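Local coordinates for protein amine Dehydrogenase (Pseudomonas putida, PDB 1JMX) that probably transfers electrons through two bound c-type hemes, as the heme-bearing alpha subunit of a quinohemoprotein amine dehydrogenase, at residues 195-200 with 329-334; 277-282 with 305-310; 368-373 with 466-471. All coordinates share one frame; numbering follows the deposited sequence.

Contact 1. Residues 195-200 with 329-334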
# COMPACT_ATOMS: atom_id res chain seq x y z
N ASP A 195 28.78 1.74 14.14
CA ASP A 195 29.61 2.50 13.21
C ASP A 195 30.42 1.61 12.28
O ASP A 195 30.68 0.46 12.58
CB ASP A 195 30.54 3.44 13.97
CG ASP A 195 29.81 4.62 14.59
OD1 ASP A 195 30.23 5.10 15.66
OD2 ASP A 195 28.82 5.08 13.99
N VAL A 196 30.79 2.19 11.15
CA VAL A 196 31.56 1.50 10.14
C VAL A 196 32.47 2.55 9.50
O VAL A 196 32.12 3.73 9.44
CB VAL A 196 30.64 0.85 9.06
CG1 VAL A 196 30.03 1.89 8.15
CG2 VAL A 196 31.39 -0.18 8.25
N ARG A 197 33.67 2.13 9.10
CA ARG A 197 34.62 3.04 8.48
C ARG A 197 35.59 2.23 7.64
O ARG A 197 35.82 1.05 7.90
CB ARG A 197 35.39 3.85 9.53
CG ARG A 197 36.64 3.16 10.12
CD ARG A 197 36.30 2.08 11.13
NE ARG A 197 35.79 2.64 12.37
CZ ARG A 197 36.03 2.14 13.58
NH1 ARG A 197 36.80 1.06 13.72
NH2 ARG A 197 35.49 2.70 14.66
N GLY A 198 36.15 2.88 6.62
CA GLY A 198 37.09 2.19 5.76
C GLY A 198 37.45 2.99 4.52
O GLY A 198 37.28 4.21 4.48
N VAL A 199 37.94 2.28 3.51
CA VAL A 199 38.33 2.90 2.26
C VAL A 199 37.72 2.15 1.08
O VAL A 199 37.76 0.92 1.02
CB VAL A 199 39.88 2.97 2.10
CG1 VAL A 199 40.26 3.52 0.73
CG2 VAL A 199 40.47 3.86 3.18
N MET A 200 37.12 2.91 0.19
CA MET A 200 36.51 2.35 -0.99
C MET A 200 37.35 2.77 -2.18
O MET A 200 37.58 3.95 -2.42
CB MET A 200 35.08 2.86 -1.14
CG MET A 200 34.32 2.18 -2.26
SD MET A 200 32.59 2.68 -2.34
CE MET A 200 32.71 4.34 -3.00
N PRO A 329 46.60 8.48 7.15
CA PRO A 329 45.88 9.63 6.60
C PRO A 329 44.35 9.54 6.59
O PRO A 329 43.67 10.56 6.54
CB PRO A 329 46.45 9.73 5.18
CG PRO A 329 46.93 8.32 4.88
CD PRO A 329 47.56 7.94 6.18
N THR A 330 43.81 8.33 6.65
CA THR A 330 42.36 8.17 6.62
C THR A 330 41.75 7.63 7.92
O THR A 330 40.53 7.55 8.04
CB THR A 330 41.92 7.24 5.47
OG1 THR A 330 42.49 5.94 5.66
CG2 THR A 330 42.38 7.80 4.13
N LEU A 331 42.60 7.26 8.87
CA LEU A 331 42.13 6.70 10.12
C LEU A 331 43.13 6.93 11.25
O LEU A 331 44.29 6.54 11.16
CB LEU A 331 41.88 5.19 9.95
CG LEU A 331 40.77 4.52 10.77
CD1 LEU A 331 40.68 3.04 10.40
CD2 LEU A 331 41.03 4.67 12.25
N VAL A 332 42.66 7.57 12.32
CA VAL A 332 43.49 7.84 13.48
C VAL A 332 42.84 7.21 14.71
O VAL A 332 41.76 7.60 15.10
CB VAL A 332 43.68 9.37 13.70
CG1 VAL A 332 44.55 9.63 14.94
CG2 VAL A 332 44.33 10.00 12.47
N ARG A 333 43.47 6.17 15.25
CA ARG A 333 42.95 5.49 16.44
C ARG A 333 43.70 5.96 17.69
O ARG A 333 44.93 6.02 17.70
CB ARG A 333 43.09 3.98 16.31
CG ARG A 333 42.14 3.37 15.33
CD ARG A 333 42.44 1.91 15.18
NE ARG A 333 42.62 1.29 16.49
CZ ARG A 333 43.63 0.46 16.79
NH1 ARG A 333 44.54 0.14 15.87
NH2 ARG A 333 43.70 -0.07 18.01
N LEU A 334 42.95 6.27 18.74
CA LEU A 334 43.56 6.74 19.96
C LEU A 334 42.81 6.36 21.21
O LEU A 334 41.65 5.93 21.17
CB LEU A 334 43.77 8.26 19.90
CG LEU A 334 42.59 9.14 19.48
CD1 LEU A 334 41.70 9.49 20.68
CD2 LEU A 334 43.12 10.41 18.84

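Contact 2. Residues 277-282 with 305-310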
# COMPACT_ATOMS: atom_id res chain seq x y z
N THR A 277 28.61 8.08 4.06
CA THR A 277 29.20 9.33 3.62
C THR A 277 30.66 9.02 3.32
O THR A 277 31.28 8.22 4.02
CB THR A 277 29.03 10.46 4.67
OG1 THR A 277 29.64 11.66 4.17
CG2 THR A 277 29.64 10.09 6.00
N ALA A 278 31.18 9.55 2.23
CA ALA A 278 32.56 9.30 1.86
C ALA A 278 33.18 10.55 1.26
O ALA A 278 32.46 11.48 0.86
CB ALA A 278 32.66 8.14 0.86
N VAL A 279 34.51 10.57 1.21
CA VAL A 279 35.24 11.70 0.67
C VAL A 279 36.41 11.19 -0.16
O VAL A 279 37.14 10.30 0.26
CB VAL A 279 35.75 12.63 1.80
CG1 VAL A 279 36.75 13.63 1.26
CG2 VAL A 279 34.58 13.37 2.40
N LYS A 280 36.58 11.76 -1.35
CA LYS A 280 37.66 11.36 -2.23
C LYS A 280 39.00 11.95 -1.78
O LYS A 280 39.07 13.09 -1.32
CB LYS A 280 37.39 11.77 -3.67
CG LYS A 280 38.41 11.22 -4.65
CD LYS A 280 38.19 11.76 -6.05
CE LYS A 280 39.27 11.27 -7.02
NZ LYS A 280 40.64 11.72 -6.63
N GLU A 281 40.04 11.15 -1.94
CA GLU A 281 41.39 11.57 -1.61
C GLU A 281 41.72 12.80 -2.44
O GLU A 281 41.18 12.98 -3.52
CB GLU A 281 42.37 10.44 -1.94
CG GLU A 281 42.31 10.00 -3.40
CD GLU A 281 43.36 8.97 -3.76
OE1 GLU A 281 43.12 8.17 -4.70
OE2 GLU A 281 44.45 8.96 -3.12
N GLY A 282 42.58 13.66 -1.90
CA GLY A 282 42.95 14.87 -2.61
C GLY A 282 42.50 16.14 -1.92
O GLY A 282 43.03 17.21 -2.21
N VAL A 305 37.87 9.38 11.51
CA VAL A 305 37.79 8.95 10.12
C VAL A 305 37.88 10.20 9.26
O VAL A 305 37.34 11.25 9.63
CB VAL A 305 36.45 8.22 9.84
CG1 VAL A 305 36.50 7.52 8.49
CG2 VAL A 305 36.14 7.23 10.95
N GLY A 306 38.57 10.10 8.13
CA GLY A 306 38.69 11.25 7.26
C GLY A 306 39.63 11.09 6.10
O GLY A 306 40.09 9.98 5.81
N SER A 307 39.90 12.20 5.43
CA SER A 307 40.80 12.21 4.29
C SER A 307 41.87 13.28 4.48
O SER A 307 41.57 14.43 4.82
CB SER A 307 40.00 12.48 3.01
OG SER A 307 40.85 12.50 1.87
N GLY A 308 43.13 12.90 4.26
CA GLY A 308 44.24 13.82 4.40
C GLY A 308 44.47 14.26 5.84
O GLY A 308 44.70 15.44 6.11
N LEU A 309 44.40 13.30 6.76
CA LEU A 309 44.60 13.58 8.18
C LEU A 309 46.08 13.69 8.53
O LEU A 309 46.84 12.73 8.39
CB LEU A 309 43.94 12.50 9.05
CG LEU A 309 42.42 12.31 8.94
CD1 LEU A 309 41.97 11.24 9.92
CD2 LEU A 309 41.70 13.62 9.20
N ALA A 310 46.49 14.88 8.95
CA ALA A 310 47.88 15.12 9.33
C ALA A 310 47.88 16.13 10.46
O ALA A 310 47.18 17.16 10.41
CB ALA A 310 48.70 15.63 8.15

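Contact 3. Residues 368-373 with 466-471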
# COMPACT_ATOMS: atom_id res chain seq x y z
N VAL A 368 15.95 9.85 27.07
CA VAL A 368 16.26 8.84 26.06
C VAL A 368 15.18 8.77 24.99
O VAL A 368 13.99 8.73 25.31
CB VAL A 368 16.43 7.44 26.67
CG1 VAL A 368 16.80 6.44 25.60
CG2 VAL A 368 17.48 7.47 27.75
N LYS A 369 15.60 8.74 23.73
CA LYS A 369 14.68 8.66 22.60
C LYS A 369 14.96 7.43 21.75
O LYS A 369 16.11 7.17 21.38
CB LYS A 369 14.78 9.90 21.71
CG LYS A 369 14.45 11.20 22.42
CD LYS A 369 14.59 12.38 21.49
CE LYS A 369 14.51 13.68 22.25
NZ LYS A 369 13.27 13.75 23.07
N VAL A 370 13.93 6.66 21.45
CA VAL A 370 14.08 5.48 20.60
C VAL A 370 14.01 5.94 19.15
O VAL A 370 13.11 6.67 18.75
CB VAL A 370 12.98 4.42 20.88
CG1 VAL A 370 13.07 3.29 19.85
CG2 VAL A 370 13.14 3.87 22.28
N VAL A 371 15.00 5.50 18.37
CA VAL A 371 15.10 5.84 16.96
C VAL A 371 15.09 4.56 16.12
O VAL A 371 15.90 3.67 16.34
CB VAL A 371 16.41 6.61 16.71
CG1 VAL A 371 16.65 6.79 15.23
CG2 VAL A 371 16.36 7.96 17.41
N PRO A 372 14.14 4.45 15.17
CA PRO A 372 13.10 5.44 14.86
C PRO A 372 11.96 5.44 15.89
O PRO A 372 11.69 4.41 16.52
CB PRO A 372 12.61 4.98 13.48
CG PRO A 372 12.72 3.50 13.58
CD PRO A 372 14.08 3.33 14.21
N ALA A 373 11.31 6.58 16.07
CA ALA A 373 10.21 6.71 17.03
C ALA A 373 9.01 5.86 16.61
O ALA A 373 8.31 5.31 17.45
CB ALA A 373 9.80 8.17 17.18
N VAL A 466 8.13 -0.32 21.93
CA VAL A 466 9.55 -0.66 21.99
C VAL A 466 10.24 0.07 23.13
O VAL A 466 10.40 1.28 23.09
CB VAL A 466 10.23 -0.31 20.64
CG1 VAL A 466 11.72 -0.53 20.72
CG2 VAL A 466 9.62 -1.16 19.53
N ILE A 467 10.66 -0.69 24.15
CA ILE A 467 11.32 -0.11 25.32
C ILE A 467 12.83 -0.33 25.35
O ILE A 467 13.29 -1.47 25.30
CB ILE A 467 10.76 -0.67 26.66
CG1 ILE A 467 9.23 -0.77 26.62
CG2 ILE A 467 11.21 0.20 27.84
CD1 ILE A 467 8.55 0.52 26.42
N ALA A 468 13.57 0.77 25.43
CA ALA A 468 15.03 0.72 25.53
C ALA A 468 15.39 1.22 26.93
O ALA A 468 14.81 2.20 27.41
CB ALA A 468 15.66 1.63 24.49
N THR A 469 16.29 0.52 27.60
CA THR A 469 16.71 0.93 28.93
C THR A 469 18.23 1.03 28.90
O THR A 469 18.92 0.05 28.67
CB THR A 469 16.23 -0.04 30.03
OG1 THR A 469 16.77 -1.34 29.79
CG2 THR A 469 14.72 -0.14 30.04
N LEU A 470 18.72 2.25 29.07
CA LEU A 470 20.14 2.52 29.05
C LEU A 470 20.98 1.70 30.02
O LEU A 470 20.62 1.52 31.18
CB LEU A 470 20.39 4.01 29.26
CG LEU A 470 21.01 4.73 28.07
CD1 LEU A 470 20.28 4.36 26.80
CD2 LEU A 470 20.98 6.23 28.32
N ALA A 471 22.08 1.16 29.51
CA ALA A 471 23.01 0.38 30.31
C ALA A 471 23.66 1.36 31.28
O ALA A 471 23.95 1.04 32.43
CB ALA A 471 24.06 -0.26 29.43

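Contact 1. Residues 195-200 with 329-334
Thr330 meets Val199 through its hydroxyl oxygen. OG1 of Thr330 lies 3.8 Å from CG2 of Val199, and the two side chains cross at about a right angle. This is a van der Waals contact of an oxygen against a methyl group. On Thr330, a chi1 of 62° sets OG1 between the backbone N and the carbonyl carbon. Thr330 also touches Ala185, on the strand next to Val199. Leu331 follows as the strand 331-338 begins. Its CD1 approaches CG of Arg197 at 4.1 Å, again with the side chains roughly perpendicular. It is therefore the aliphatic base of the arginine that takes part here. The segments belong to different domains. Residues 195-200 lie on a strand of the closed eight-stranded antiparallel barrel of domain II, and residues 331-334 on a strand of the domain III sheet. No hydrogen bond joins these two segments; they meet through side-chain packing. The polar link to domain III is Gln290: NE of Arg197 bonds to its OE1, and O of Val196 accepts from its NE2. The side chain of Arg197 bends at chi2 and chi3. Further along, Arg333 brings a second positive charge near. NE of Arg333 is 6.4 Å from NH1 of Arg197, without contact. Arg333 has its own partner, a salt bridge from NH1 to OE1 of Glu326.

Contact 2. Residues 277-282 with 305-310
The flat group that Ser307 meets is the peptide linking Lys280 to Glu281. The hydroxyl of Ser307 comes in from one side of this peptide, off its plane and beyond the side that carries O of Lys280 and CA of Glu281. OG of Ser307 is 3.6 Å from CA of Glu281 and 3.7 Å from O of Lys280. Neither approach is a hydrogen bond. The carbonyl oxygen of Lys280 instead accepts a bond from NZ of Lys283. The other flat group, the carboxylate of Glu281, leads away from residues 305-310. Its OE1 accepts a hydrogen bond from the backbone N of Gln183, back in the first barrel strand.

On the valine side the contact is apolar. CG1 of Val279 packs at 3.9 Å against CB of Ser307. A chi1 of 168° puts this branch of Val279 anti to the backbone N, where it reaches the serine. Val279 also touches Arg285 and Leu287 on the first strand of the next domain. The serine thus turns its methylene to the valine and its hydroxyl to the chain after it.

The contact lies where the last strand of the domain II barrel, 269-280, ends and the chain passes into domain III. Strand 299-307 of the domain III sheet finishes at Ser307, close to this crossing.

OG of Ser307 donates a hydrogen bond to O of Lys283. Its proton is committed to the linking chain. The buried hydroxyl is therefore satisfied without a bond to residues 277-282, and its contact with them probably rests on close packing alone.

Contact 3. Residues 368-373 with 466-471
This contact belongs to the core of domain IV, a beta domain of the E-set clan, consistent with an immunoglobulin-like sandwich. Strand 367-378 and strand 462-470 are not paired with each other. They face each other across the interior. The axes of the segments 368-371 and 466-470 come within 7.9 Å at an angle of 133°, and no hydrogen bond crosses between them. Strand 367-378 first bonds to 391-400, through Lys369 with Glu396 and Val371 with Glu394. It then reaches 476-484, where Ala373 bonds to His480. A cis peptide bond before Pro372 falls between these two pairings, resembling the kinked first strand of immunoglobulin folds.

Val370 is the inward residue in the middle. Its two methyl groups divide the work. CG1, anti to the backbone N (chi1 173°), meets CG1 of Val466 at 4.1 Å, and the two valines cross at about a right angle. CG2 faces CB of Ala468 at 4.0 Å. The same methyl lies 3.9 Å from the carbonyl O of Val466. Trp416 covers Val466 and Ala468 from strand 406-420, and Phe393 adds to the packing on Val466.

Lys369, between the two inward valines, points out of the core. It makes a salt bridge to Glu367 and a cation-pi contact with Trp398. At the Val368 end of the contact a bound nickel ion lies about 6 Å from the side chain of Val368. There CG2 of Val368, anti to the carbonyl carbon, packs obliquely on CD2 of Leu470 at 3.8 Å.

In the fold
Contacts 1 and 2 are neighbours, with centres about 9 Å apart. Both join the domain II barrel to the domain III sheet. Along the chain, contact 2 is nested inside the loop closed by contact 1. On the domain III side they use adjacent strands, 331-338 and 299-307. There Pro329 O lies 2.8 Å from Leu309 N, a probable hydrogen bond. Arg197 of contact 1 packs its CB on CG2 of Val305. Together they are part of one interface between the two domains. Contact 3 comes later in the chain, within domain IV, its centre about 28 Å from contact 1 and 32 Å from contact 2. It touches neither. All three lie away from the heme sites.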